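Local structure of flavodoxin, WrbA-like protein (Agrobacterium tumefaciens, 3D7N) at residues T9-H14 against A57-T62; R22-V27 against G95-S100; A51-D56 against A87-K92; Q72-A77 against L111-L116; L124-G129 against R174-R179. The protein probably binds FMN and transfers electrons as a WrbA-like flavodoxin, consistent with an NAD(P)H:quinone oxidoreductase activity. All coordinates share one frame; numbering follows the deposited sequence.

Contact 1: residues T9-H14 against A57-T62; sequences TVVVYH and AIIFGT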
# COMPACT_ATOMS: atom_id res chain seq x y z
N THR A 9 27.48 7.75 -2.41
CA THR A 9 26.08 7.57 -2.73
C THR A 9 25.97 7.28 -4.21
O THR A 9 26.65 7.86 -5.01
CB THR A 9 25.28 8.82 -2.37
OG1 THR A 9 25.51 9.10 -0.99
CG2 THR A 9 23.72 8.62 -2.60
N VAL A 10 25.12 6.32 -4.57
CA VAL A 10 24.83 6.04 -5.96
C VAL A 10 23.37 6.32 -6.25
O VAL A 10 22.50 5.88 -5.49
CB VAL A 10 25.15 4.56 -6.28
CG1 VAL A 10 24.46 4.12 -7.58
CG2 VAL A 10 26.68 4.36 -6.35
N VAL A 11 23.09 7.06 -7.31
CA VAL A 11 21.73 7.19 -7.80
C VAL A 11 21.58 6.22 -8.99
O VAL A 11 22.32 6.34 -10.02
CB VAL A 11 21.41 8.64 -8.21
CG1 VAL A 11 20.08 8.69 -8.94
CG2 VAL A 11 21.42 9.54 -6.98
N VAL A 12 20.68 5.23 -8.83
CA VAL A 12 20.39 4.22 -9.87
C VAL A 12 18.94 4.44 -10.28
O VAL A 12 18.03 4.46 -9.43
CB VAL A 12 20.64 2.75 -9.36
CG1 VAL A 12 19.72 2.39 -8.16
CG2 VAL A 12 20.50 1.75 -10.51
N TYR A 13 18.71 4.70 -11.56
CA TYR A 13 17.40 5.20 -11.98
C TYR A 13 17.03 4.74 -13.38
O TYR A 13 17.89 4.49 -14.24
CB TYR A 13 17.40 6.75 -11.97
CG TYR A 13 18.26 7.34 -13.07
CD1 TYR A 13 17.70 7.78 -14.27
CD2 TYR A 13 19.65 7.39 -12.94
CE1 TYR A 13 18.52 8.26 -15.34
CE2 TYR A 13 20.47 7.90 -14.00
CZ TYR A 13 19.89 8.32 -15.18
OH TYR A 13 20.67 8.80 -16.21
N HIS A 14 15.73 4.72 -13.62
CA HIS A 14 15.21 4.58 -14.98
C HIS A 14 14.47 5.87 -15.37
O HIS A 14 13.75 6.42 -14.54
CB HIS A 14 14.30 3.33 -15.11
CG HIS A 14 13.61 3.24 -16.43
ND1 HIS A 14 12.27 3.52 -16.58
CD2 HIS A 14 14.09 3.01 -17.67
CE1 HIS A 14 11.95 3.43 -17.86
NE2 HIS A 14 13.04 3.12 -18.55
N ALA A 57 25.20 4.47 0.24
CA ALA A 57 23.81 4.84 0.07
C ALA A 57 23.41 4.58 -1.37
O ALA A 57 24.21 4.81 -2.26
CB ALA A 57 23.55 6.29 0.43
N ILE A 58 22.20 4.04 -1.55
CA ILE A 58 21.59 3.72 -2.86
C ILE A 58 20.27 4.44 -2.90
O ILE A 58 19.43 4.26 -2.01
CB ILE A 58 21.34 2.20 -3.08
CG1 ILE A 58 22.66 1.43 -2.98
CG2 ILE A 58 20.70 1.95 -4.44
CD1 ILE A 58 22.51 -0.12 -2.92
N ILE A 59 20.12 5.30 -3.89
CA ILE A 59 18.90 6.04 -4.08
C ILE A 59 18.29 5.57 -5.41
O ILE A 59 18.90 5.68 -6.45
CB ILE A 59 19.11 7.57 -4.09
CG1 ILE A 59 19.91 8.01 -2.86
CG2 ILE A 59 17.75 8.31 -4.16
CD1 ILE A 59 20.17 9.59 -2.80
N PHE A 60 17.09 5.05 -5.32
CA PHE A 60 16.35 4.51 -6.43
C PHE A 60 15.49 5.58 -7.13
O PHE A 60 14.72 6.27 -6.49
CB PHE A 60 15.37 3.46 -5.88
CG PHE A 60 16.02 2.22 -5.25
CD1 PHE A 60 16.99 1.52 -5.89
CD2 PHE A 60 15.57 1.73 -4.04
CE1 PHE A 60 17.54 0.36 -5.30
CE2 PHE A 60 16.07 0.59 -3.48
CZ PHE A 60 17.06 -0.10 -4.10
N GLY A 61 15.56 5.63 -8.44
CA GLY A 61 14.74 6.54 -9.22
C GLY A 61 13.87 5.85 -10.25
O GLY A 61 14.33 5.09 -11.06
N THR A 62 12.58 6.17 -10.26
CA THR A 62 11.74 5.61 -11.33
C THR A 62 10.53 6.47 -11.59
O THR A 62 10.03 7.11 -10.67
CB THR A 62 11.32 4.16 -11.01
OG1 THR A 62 10.40 3.69 -12.01
CG2 THR A 62 10.68 4.03 -9.59
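The carbonyl oxygen of I59 is held by strand 9-13 at two points: V12 N donates to I59 O at 3.0 Å, nearly in line with the C=O bond, and V11 CA offers a CA-H...O contact to the same oxygen. V10 O is gripped in the same way, by I59 N at 2.9 Å and by the CA-H of I58. Five N-H...O bonds in all join the two strands, running from V10 N to A57 O at one end to H14 N to G61 O at the other, which is the alternating pattern of parallel pairing.

Side chains then sort onto two faces. On one, T9 CG2, anti to its own backbone N, lies 3.7 Å from I59 CD1 and also touches A57 CB. On the other, V12 CG1 sits between the backbone N and the carbonyl carbon (chi1 61°) and reaches the edge of the F60 ring, 3.7 Å from CD1, with I58 CG2 on its flank. Y13 pairs with G61, and the two chains come close here, with Y13 CB 3.8 Å from G61 CA.

Strand 34-37 continues the sheet beyond 9-13, and strand 93-100 does so beyond 57-65. Helix 19-31 packs on the T9, V11 and I59 face, while helices 46-54, 71-79 and 104-120 pack on the face of V10, V12 and F60.

Contact 2: residues R22-V27 against G95-S100; sequences RMAEAV and GGFTNS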
# COMPACT_ATOMS: atom_id res chain seq x y z
N ARG A 22 16.15 14.10 -15.08
CA ARG A 22 16.43 15.42 -14.52
C ARG A 22 16.37 15.41 -12.99
O ARG A 22 17.19 16.00 -12.30
CB ARG A 22 15.45 16.46 -15.10
CG ARG A 22 15.84 17.89 -14.89
CD ARG A 22 17.10 18.26 -15.65
NE ARG A 22 17.71 19.49 -15.12
CZ ARG A 22 18.43 19.59 -14.00
NH1 ARG A 22 18.66 18.54 -13.22
NH2 ARG A 22 18.90 20.77 -13.64
N MSE A 23 15.38 14.70 -12.47
CA MSE A 23 15.24 14.56 -11.01
C MSE A 23 16.42 13.78 -10.39
O MSE A 23 16.84 14.06 -9.28
CB MSE A 23 13.91 13.88 -10.71
CG MSE A 23 13.03 14.64 -9.74
SE MSE A 23 11.63 13.32 -9.14
CE MSE A 23 11.51 13.84 -7.20
N ALA A 24 16.94 12.81 -11.12
CA ALA A 24 18.09 12.06 -10.69
C ALA A 24 19.33 12.94 -10.65
O ALA A 24 20.09 12.88 -9.69
CB ALA A 24 18.31 10.85 -11.59
N GLU A 25 19.56 13.75 -11.70
CA GLU A 25 20.65 14.71 -11.69
C GLU A 25 20.57 15.63 -10.47
O GLU A 25 21.56 15.87 -9.80
CB GLU A 25 20.68 15.52 -13.01
CG GLU A 25 21.13 14.68 -14.23
CD GLU A 25 20.81 15.30 -15.60
OE1 GLU A 25 19.71 15.85 -15.82
OE2 GLU A 25 21.66 15.19 -16.49
N ALA A 26 19.38 16.10 -10.16
CA ALA A 26 19.15 16.93 -8.98
C ALA A 26 19.51 16.23 -7.64
O ALA A 26 20.19 16.82 -6.77
CB ALA A 26 17.69 17.43 -8.98
N VAL A 27 19.07 14.98 -7.49
CA VAL A 27 19.40 14.19 -6.31
C VAL A 27 20.90 13.90 -6.29
O VAL A 27 21.54 14.12 -5.28
CB VAL A 27 18.54 12.87 -6.25
CG1 VAL A 27 18.93 11.94 -5.04
CG2 VAL A 27 17.03 13.22 -6.26
N GLY A 95 17.27 5.67 -0.20
CA GLY A 95 16.20 6.62 -0.44
C GLY A 95 15.60 6.38 -1.84
O GLY A 95 16.01 5.47 -2.56
N GLY A 96 14.60 7.18 -2.23
CA GLY A 96 13.97 7.01 -3.52
C GLY A 96 13.37 8.29 -4.04
O GLY A 96 13.26 9.28 -3.31
N PHE A 97 12.99 8.26 -5.31
CA PHE A 97 12.19 9.30 -5.86
C PHE A 97 11.40 8.85 -7.07
O PHE A 97 11.72 7.87 -7.71
CB PHE A 97 13.07 10.51 -6.24
CG PHE A 97 14.21 10.18 -7.14
CD1 PHE A 97 14.11 10.39 -8.50
CD2 PHE A 97 15.39 9.67 -6.62
CE1 PHE A 97 15.18 10.06 -9.33
CE2 PHE A 97 16.42 9.33 -7.44
CZ PHE A 97 16.31 9.53 -8.80
N THR A 98 10.37 9.61 -7.38
CA THR A 98 9.53 9.31 -8.51
C THR A 98 8.94 10.59 -9.07
O THR A 98 8.97 11.63 -8.46
CB THR A 98 8.41 8.24 -8.17
OG1 THR A 98 7.89 7.69 -9.40
CG2 THR A 98 7.24 8.83 -7.31
N ASN A 99 8.39 10.49 -10.28
CA ASN A 99 7.79 11.64 -10.94
C ASN A 99 6.83 11.22 -12.06
O ASN A 99 7.17 10.40 -12.90
CB ASN A 99 8.87 12.57 -11.50
CG ASN A 99 9.54 12.00 -12.73
OD1 ASN A 99 9.21 12.38 -13.86
ND2 ASN A 99 10.49 11.10 -12.52
N SER A 100 5.62 11.72 -12.08
CA SER A 100 4.77 11.34 -13.18
C SER A 100 4.06 12.54 -13.73
O SER A 100 4.26 13.65 -13.30
CB SER A 100 3.77 10.29 -12.77
OG SER A 100 2.64 10.87 -12.19
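M23, a selenomethionine, lies against F97 with its chain directed the opposite way, and its path from CB outward spans from the helix to the strand. Its CB starts beside the F97 ring, 4.1 Å from CD1. The SE atom then passes the ring obliquely, 5.2 Å from the centroid, in a Met-aromatic contact, and continues to the strand itself, where it lies 3.7 Å from N99 CB and also meets the carbonyl oxygen of T98. A bend at chi3 (141°) places CE near T98 O as well, and 3.8 Å from F97 CB.

The ring is met by two further residues of the helix. V27 CG2, the methyl anti to the carbonyl carbon, stands over one face of F97 and makes a CH-pi contact 4.2 Å from the centroid, displaced toward the rim. A24 receives the far end of the ring: F97 CZ is 3.6 Å from A24 CA and 3.7 Å from A24 CB. F97 CG lies between its backbone N and carbonyl carbon (chi1 54°), and from there the ring extends into the helix surface.

No hydrogen bond joins the two segments; the contact is mainly apolar, apart from the selenium and CE beside T98 O. I59 of the adjacent strand 57-65, V11 of strand 9-13 beyond it and P152 also touch the ring of F97. The helix runs roughly antiparallel to the strand, at 149°, as expected when a helix packs on the parallel sheet of a flavodoxin-like alpha/beta sandwich.

Contact 3: residues A51-D56 against A87-K92; sequences ALDAAD and AKWQDK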
# COMPACT_ATOMS: atom_id res chain seq x y z
N ALA A 51 29.12 -0.61 -8.56
CA ALA A 51 28.93 0.64 -7.85
C ALA A 51 27.90 0.47 -6.74
O ALA A 51 28.13 0.92 -5.64
CB ALA A 51 28.49 1.73 -8.81
N LEU A 52 26.79 -0.21 -7.00
CA LEU A 52 25.77 -0.42 -5.96
C LEU A 52 26.33 -1.24 -4.80
O LEU A 52 26.19 -0.84 -3.65
CB LEU A 52 24.55 -1.15 -6.50
CG LEU A 52 23.40 -0.51 -7.30
CD1 LEU A 52 22.97 0.84 -6.77
CD2 LEU A 52 23.78 -0.45 -8.78
N ASP A 53 26.95 -2.38 -5.07
CA ASP A 53 27.64 -3.12 -4.00
C ASP A 53 28.71 -2.28 -3.22
O ASP A 53 28.97 -2.58 -2.07
CB ASP A 53 28.34 -4.40 -4.51
CG ASP A 53 27.37 -5.43 -5.11
OD1 ASP A 53 26.13 -5.25 -5.14
OD2 ASP A 53 27.92 -6.45 -5.59
N ALA A 54 29.29 -1.25 -3.83
CA ALA A 54 30.35 -0.46 -3.12
C ALA A 54 29.80 0.83 -2.50
O ALA A 54 30.53 1.54 -1.85
CB ALA A 54 31.55 -0.14 -4.05
N ALA A 55 28.52 1.11 -2.70
CA ALA A 55 27.91 2.37 -2.19
C ALA A 55 27.63 2.29 -0.70
O ALA A 55 27.32 1.19 -0.19
CB ALA A 55 26.63 2.71 -2.96
N ASP A 56 27.80 3.42 -0.01
CA ASP A 56 27.24 3.61 1.35
C ASP A 56 25.71 3.92 1.35
O ASP A 56 25.05 3.70 2.37
CB ASP A 56 27.96 4.72 2.09
CG ASP A 56 29.40 4.41 2.33
OD1 ASP A 56 29.70 3.33 2.89
OD2 ASP A 56 30.23 5.27 1.98
N ALA A 87 23.05 -11.05 0.72
CA ALA A 87 22.93 -9.88 1.62
C ALA A 87 23.96 -8.74 1.38
O ALA A 87 24.36 -8.04 2.31
CB ALA A 87 22.95 -10.37 3.09
N LYS A 88 24.36 -8.54 0.14
CA LYS A 88 25.36 -7.53 -0.19
C LYS A 88 24.97 -6.10 0.21
O LYS A 88 25.85 -5.29 0.50
CB LYS A 88 25.70 -7.58 -1.68
CG LYS A 88 26.48 -8.86 -2.08
CD LYS A 88 27.70 -8.60 -3.00
CE LYS A 88 29.08 -8.63 -2.28
NZ LYS A 88 29.75 -9.97 -2.38
N TRP A 89 23.67 -5.79 0.25
CA TRP A 89 23.24 -4.45 0.53
C TRP A 89 22.70 -4.27 1.94
O TRP A 89 22.10 -3.23 2.23
CB TRP A 89 22.18 -3.98 -0.51
CG TRP A 89 22.64 -4.00 -1.95
CD1 TRP A 89 23.89 -4.25 -2.40
CD2 TRP A 89 21.85 -3.70 -3.11
NE1 TRP A 89 23.94 -4.18 -3.75
CE2 TRP A 89 22.70 -3.85 -4.23
CE3 TRP A 89 20.52 -3.33 -3.32
CZ2 TRP A 89 22.27 -3.63 -5.55
CZ3 TRP A 89 20.07 -3.12 -4.62
CH2 TRP A 89 20.94 -3.27 -5.72
N GLN A 90 22.88 -5.26 2.80
CA GLN A 90 22.41 -5.17 4.19
C GLN A 90 23.03 -3.94 4.87
O GLN A 90 24.22 -3.62 4.70
CB GLN A 90 22.75 -6.47 4.99
CG GLN A 90 21.88 -6.77 6.28
CD GLN A 90 20.58 -7.62 6.00
OE1 GLN A 90 19.95 -8.19 6.93
NE2 GLN A 90 20.20 -7.72 4.71
N ASP A 91 22.20 -3.22 5.61
CA ASP A 91 22.62 -2.05 6.39
C ASP A 91 23.05 -0.81 5.62
O ASP A 91 23.47 0.17 6.22
CB ASP A 91 23.68 -2.44 7.42
CG ASP A 91 23.18 -3.49 8.35
OD1 ASP A 91 21.96 -3.57 8.50
OD2 ASP A 91 23.99 -4.25 8.91
N LYS A 92 22.92 -0.83 4.30
CA LYS A 92 23.14 0.36 3.51
C LYS A 92 21.99 1.35 3.74
O LYS A 92 20.87 0.97 4.13
CB LYS A 92 23.27 -0.00 2.01
CG LYS A 92 24.55 -0.83 1.66
CD LYS A 92 24.80 -0.86 0.15
CE LYS A 92 25.92 -1.82 -0.30
NZ LYS A 92 27.27 -1.45 0.15
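Residues 51-56, from helix 46-54 into the following loop, meet two overlapping beta turns, type I at A87-Q90 and type II at W89-K92, with the CA atoms of D56 and K92 5.7 Å apart. K92 runs extended through CG and CD to CE and bends at chi4 (-65°), which turns NZ toward the carbonyls of D53 and A55. There NZ donates to A55 O at 2.7 Å, in the carbonyl plane, and to D53 O at 3.0 Å, approached from above that plane. One ammonium thus grips two backbone oxygens, where its charge would probably be favourable.

D53 and W89 cross at about a right angle. W89 NE1 donates in the indole plane to D53 OD1 at 2.8 Å, reaching the anti side of the carboxylate, whose plane is turned 67° from the ring. The other oxygen, D53 OD2, meets the aliphatic K88 CD at 3.4 Å, and L52 CB rests obliquely against W89 CZ2 at 3.5 Å.

D91 forms a salt bridge with R179 of the second subunit, and H121 stacks on the indole. A87 is the C-prime residue of a Schellman motif closing helix 81-85, whose P83 touches W89; the turns then lead into strand 93-100, while L52 reaches strands 9-13 and 57-65.

Contact 4: residues Q72-A77 against L111-L116; sequences QFKKFA and LQYLVL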
# COMPACT_ATOMS: atom_id res chain seq x y z
N GLN A 72 10.82 -1.39 -16.41
CA GLN A 72 12.26 -1.38 -16.48
C GLN A 72 12.87 -1.28 -15.09
O GLN A 72 13.79 -1.99 -14.79
CB GLN A 72 12.75 -0.21 -17.36
CG GLN A 72 12.50 -0.37 -18.86
CD GLN A 72 11.23 0.34 -19.33
OE1 GLN A 72 10.30 0.59 -18.56
NE2 GLN A 72 11.19 0.64 -20.61
N PHE A 73 12.35 -0.40 -14.24
CA PHE A 73 12.80 -0.40 -12.83
C PHE A 73 12.58 -1.73 -12.11
O PHE A 73 13.46 -2.20 -11.43
CB PHE A 73 12.22 0.73 -11.99
CG PHE A 73 12.86 0.81 -10.63
CD1 PHE A 73 14.02 1.49 -10.45
CD2 PHE A 73 12.34 0.11 -9.57
CE1 PHE A 73 14.61 1.53 -9.24
CE2 PHE A 73 12.95 0.15 -8.35
CZ PHE A 73 14.07 0.86 -8.20
N LYS A 74 11.41 -2.34 -12.27
CA LYS A 74 11.08 -3.60 -11.57
C LYS A 74 11.97 -4.74 -12.07
O LYS A 74 12.48 -5.52 -11.30
CB LYS A 74 9.58 -3.89 -11.71
CG LYS A 74 9.07 -5.07 -10.94
CD LYS A 74 9.36 -4.95 -9.43
CE LYS A 74 8.65 -5.99 -8.60
NZ LYS A 74 8.92 -7.40 -9.08
N LYS A 75 12.24 -4.79 -13.38
CA LYS A 75 13.23 -5.74 -13.93
C LYS A 75 14.61 -5.61 -13.27
O LYS A 75 15.32 -6.60 -13.06
CB LYS A 75 13.39 -5.55 -15.43
CG LYS A 75 14.35 -6.57 -16.08
CD LYS A 75 14.13 -6.65 -17.57
CE LYS A 75 14.86 -7.83 -18.21
NZ LYS A 75 16.18 -7.45 -18.74
N PHE A 76 15.02 -4.39 -13.01
CA PHE A 76 16.24 -4.17 -12.26
C PHE A 76 16.10 -4.63 -10.81
O PHE A 76 17.05 -5.23 -10.26
CB PHE A 76 16.66 -2.70 -12.30
CG PHE A 76 17.42 -2.28 -11.11
CD1 PHE A 76 18.79 -2.51 -11.02
CD2 PHE A 76 16.76 -1.65 -10.05
CE1 PHE A 76 19.51 -2.13 -9.88
CE2 PHE A 76 17.47 -1.25 -8.90
CZ PHE A 76 18.84 -1.52 -8.80
N ALA A 77 14.94 -4.33 -10.19
CA ALA A 77 14.70 -4.72 -8.81
C ALA A 77 14.73 -6.26 -8.69
O ALA A 77 15.36 -6.84 -7.75
CB ALA A 77 13.32 -4.17 -8.32
N LEU A 111 6.65 4.94 -4.37
CA LEU A 111 7.56 5.21 -3.28
C LEU A 111 7.54 4.09 -2.24
O LEU A 111 8.62 3.69 -1.75
CB LEU A 111 7.29 6.57 -2.65
CG LEU A 111 7.58 7.76 -3.59
CD1 LEU A 111 7.25 9.10 -2.92
CD2 LEU A 111 9.04 7.61 -4.08
N GLN A 112 6.35 3.62 -1.90
CA GLN A 112 6.16 2.50 -1.00
C GLN A 112 6.78 1.23 -1.48
O GLN A 112 7.30 0.51 -0.65
CB GLN A 112 4.69 2.29 -0.70
CG GLN A 112 4.16 3.39 0.15
CD GLN A 112 2.97 3.02 0.97
OE1 GLN A 112 1.87 2.92 0.46
NE2 GLN A 112 3.20 2.82 2.30
N TYR A 113 6.81 0.98 -2.80
CA TYR A 113 7.56 -0.15 -3.34
C TYR A 113 9.08 -0.00 -3.08
O TYR A 113 9.81 -0.94 -2.80
CB TYR A 113 7.32 -0.40 -4.84
CG TYR A 113 8.23 -1.51 -5.34
CD1 TYR A 113 9.35 -1.24 -6.10
CD2 TYR A 113 8.02 -2.80 -4.92
CE1 TYR A 113 10.22 -2.30 -6.51
CE2 TYR A 113 8.87 -3.84 -5.30
CZ TYR A 113 9.98 -3.58 -6.06
OH TYR A 113 10.78 -4.62 -6.36
N LEU A 114 9.56 1.19 -3.22
CA LEU A 114 10.95 1.48 -3.09
C LEU A 114 11.38 1.25 -1.62
O LEU A 114 12.43 0.71 -1.33
CB LEU A 114 11.09 2.93 -3.54
CG LEU A 114 11.65 3.16 -4.95
CD1 LEU A 114 11.44 2.07 -6.01
CD2 LEU A 114 11.33 4.55 -5.44
N VAL A 115 10.50 1.58 -0.69
CA VAL A 115 10.74 1.26 0.69
C VAL A 115 10.80 -0.27 0.95
O VAL A 115 11.68 -0.75 1.67
CB VAL A 115 9.64 1.88 1.58
CG1 VAL A 115 9.79 1.34 3.02
CG2 VAL A 115 9.69 3.44 1.50
N LEU A 116 9.87 -1.01 0.36
CA LEU A 116 9.87 -2.47 0.43
C LEU A 116 11.15 -3.09 -0.14
O LEU A 116 11.68 -4.00 0.44
CB LEU A 116 8.68 -3.05 -0.31
CG LEU A 116 7.29 -2.82 0.26
CD1 LEU A 116 6.23 -3.59 -0.58
CD2 LEU A 116 7.21 -3.26 1.73
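Two nearly parallel helices on the same side of the flavodoxin-like sheet meet here through their side chains, Y113 bridging most of the distance between axes 12.3 Å apart. Its CG is anti to the backbone N (chi1 175°), and the ring extends toward helix 71-79 until the hydroxyl meets A77 CB at 3.2 Å and K74 CE at 3.4 Å. K74 lies perpendicular to Y113: its CD and CE both lie 3.7 Å from Y113 CZ, so the aliphatic part of the lysine does the touching.

F73 fills the sheet-ward part of the interface. Its CE2 comes 3.4 Å from L114 CD1, obliquely to the ring, and 4.1 Å from Y113 CE1, which lies at the ring edge. No hydrogen bond links the two segments.

The polar tips are satisfied elsewhere. Y113 OH bonds to M66 O of the third subunit, and K74 NZ pairs with D78 while also bonding to P69 O and Y65 O of the third subunit. Side chains of F73 and L114 also touch T62 of strand 57-65. The arrangement is that of neighbouring helices covering one face of a three-layer alpha/beta/alpha sandwich, with K74 and Y113 also taking part in the interface with the third subunit.

Contact 5: residues L124-G129 against R174-R179; sequences LWVSLG and RLYGAR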
# COMPACT_ATOMS: atom_id res chain seq x y z
N LEU A 124 18.37 0.93 5.58
CA LEU A 124 17.70 1.94 6.38
C LEU A 124 17.09 2.95 5.46
O LEU A 124 17.76 3.40 4.57
CB LEU A 124 18.66 2.72 7.25
CG LEU A 124 19.50 2.01 8.24
CD1 LEU A 124 19.90 3.21 9.13
CD2 LEU A 124 18.83 0.81 9.03
N TRP A 125 15.87 3.37 5.73
CA TRP A 125 15.19 4.24 4.81
C TRP A 125 15.19 5.67 5.30
O TRP A 125 14.85 5.96 6.44
CB TRP A 125 13.75 3.78 4.56
CG TRP A 125 13.08 4.65 3.53
CD1 TRP A 125 12.35 5.78 3.77
CD2 TRP A 125 13.18 4.52 2.12
NE1 TRP A 125 11.99 6.36 2.60
CE2 TRP A 125 12.47 5.61 1.56
CE3 TRP A 125 13.79 3.61 1.27
CZ2 TRP A 125 12.32 5.77 0.19
CZ3 TRP A 125 13.72 3.80 -0.08
CH2 TRP A 125 12.99 4.87 -0.62
N VAL A 126 15.60 6.56 4.42
CA VAL A 126 15.68 7.99 4.69
C VAL A 126 14.45 8.68 4.10
O VAL A 126 14.26 8.67 2.90
CB VAL A 126 16.94 8.62 4.05
CG1 VAL A 126 16.99 10.12 4.35
CG2 VAL A 126 18.24 7.92 4.53
N SER A 127 13.64 9.28 4.95
CA SER A 127 12.44 9.98 4.57
C SER A 127 12.79 11.43 4.14
O SER A 127 13.90 11.91 4.39
CB SER A 127 11.50 9.98 5.75
OG SER A 127 11.96 10.88 6.75
N LEU A 128 11.84 12.11 3.50
CA LEU A 128 12.07 13.51 3.07
C LEU A 128 12.21 14.37 4.32
O LEU A 128 11.44 14.26 5.27
CB LEU A 128 10.94 13.97 2.16
CG LEU A 128 11.10 15.24 1.29
CD1 LEU A 128 12.21 15.12 0.36
CD2 LEU A 128 9.85 15.54 0.51
N GLY A 129 13.22 15.21 4.37
CA GLY A 129 13.41 16.01 5.61
C GLY A 129 12.82 17.42 5.67
O GLY A 129 11.59 17.58 5.60
N ARG A 174 17.08 17.93 -4.65
CA ARG A 174 18.51 18.14 -4.35
C ARG A 174 18.79 18.12 -2.83
O ARG A 174 19.75 17.53 -2.36
CB ARG A 174 18.96 19.47 -4.96
CG ARG A 174 20.41 19.81 -4.72
CD ARG A 174 20.70 21.27 -4.94
NE ARG A 174 20.11 22.08 -3.88
CZ ARG A 174 20.60 22.19 -2.64
NH1 ARG A 174 21.70 21.54 -2.27
NH2 ARG A 174 19.99 22.99 -1.77
N LEU A 175 17.93 18.80 -2.08
CA LEU A 175 17.97 18.79 -0.61
C LEU A 175 17.88 17.36 -0.12
O LEU A 175 18.63 16.98 0.77
CB LEU A 175 16.80 19.61 -0.02
CG LEU A 175 16.86 21.09 0.32
CD1 LEU A 175 18.30 21.63 0.44
CD2 LEU A 175 16.02 21.92 -0.61
N TYR A 176 16.97 16.58 -0.70
CA TYR A 176 16.84 15.17 -0.32
C TYR A 176 18.13 14.36 -0.54
O TYR A 176 18.49 13.52 0.29
CB TYR A 176 15.73 14.50 -1.12
CG TYR A 176 15.49 13.03 -0.74
CD1 TYR A 176 15.00 12.68 0.54
CD2 TYR A 176 15.68 12.00 -1.67
CE1 TYR A 176 14.75 11.38 0.89
CE2 TYR A 176 15.41 10.67 -1.34
CZ TYR A 176 14.92 10.37 -0.04
OH TYR A 176 14.64 9.05 0.34
N GLY A 177 18.80 14.59 -1.67
CA GLY A 177 20.03 13.88 -1.97
C GLY A 177 21.12 14.25 -0.97
O GLY A 177 21.91 13.38 -0.55
N ALA A 178 21.17 15.54 -0.59
CA ALA A 178 22.09 15.99 0.47
C ALA A 178 21.72 15.33 1.82
O ALA A 178 22.58 14.97 2.61
CB ALA A 178 22.11 17.54 0.57
N ARG A 179 20.42 15.11 2.05
CA ARG A 179 19.98 14.54 3.32
C ARG A 179 20.32 13.05 3.40
O ARG A 179 20.66 12.52 4.48
CB ARG A 179 18.49 14.78 3.48
CG ARG A 179 17.87 14.16 4.71
CD ARG A 179 16.40 14.39 4.70
NE ARG A 179 15.63 13.52 5.59
CZ ARG A 179 15.51 13.69 6.91
NH1 ARG A 179 14.71 12.89 7.61
NH2 ARG A 179 16.17 14.63 7.54
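Y176 OH donates to V126 O at 2.6 Å, nearly straight on to the carbonyl, and this bond marks the tight, buried half of the contact. The tyrosine ring, its CG anti to the backbone N (chi1 -177°), reaches from the helix to the strand end and lies with the oxygens of V126 and S127 at its edge, near the ring plane. Its hydroxyl also bonds to G96 N, so one buried oxygen joins two neighbouring strands. L128 CD1 packs obliquely on the same ring, 3.7 Å from Y176 CD1, and V126 CG1 stands 4.3 Å from Y176 CE1.

The other half, around R179 and G129, is less enclosed within the chain: R179 is partly exposed, and G129 is the last modelled residue before a gap. R179 is extended from CG to NE, and NE donates to S127 O at 2.7 Å with the oxygen near the guanidinium plane (N-H...O angle 158°). G129 CA covers one face of the guanidinium, offset toward its rim and 3.4 Å from R179 CZ. V126 CG1 lies alongside the arginine, 3.9 Å from NE.

The outer nitrogens of the guanidinium turn to the second subunit, where NH1 bonds to G122 O. Within the chain, helix 167-186 packs against strand 124-126, running roughly antiparallel to it; the strand is itself paired with strand 93-100, while W125 reaches helix 104-120 on the other side. Residues L124 to V126 pair antiparallel with a strand of the second subunit, carrying the sheet across the interface.

From the N terminus, strand 9-13 opens contact 1, which closes at strand 57-65 after a loop of 42 residues. Helix 19-31 lies within that loop and opens contact 2, so the two cross before contact 2 closes on strand 93-100. Contact 3, from helix 46-54 to the turns before that strand, falls wholly within the span of contact 2 and also crosses contact 1. Contact 4 begins at helix 71-79 and closes on helix 104-120, crossing contacts 2 and 3. Contact 5 follows all four, tying strand 124-126 to helix 167-186. Contacts 2 and 5 share the sheet through the adjacent strands 93-100 and 124-126, and contacts 3, 4 and 5 all touch the second subunit.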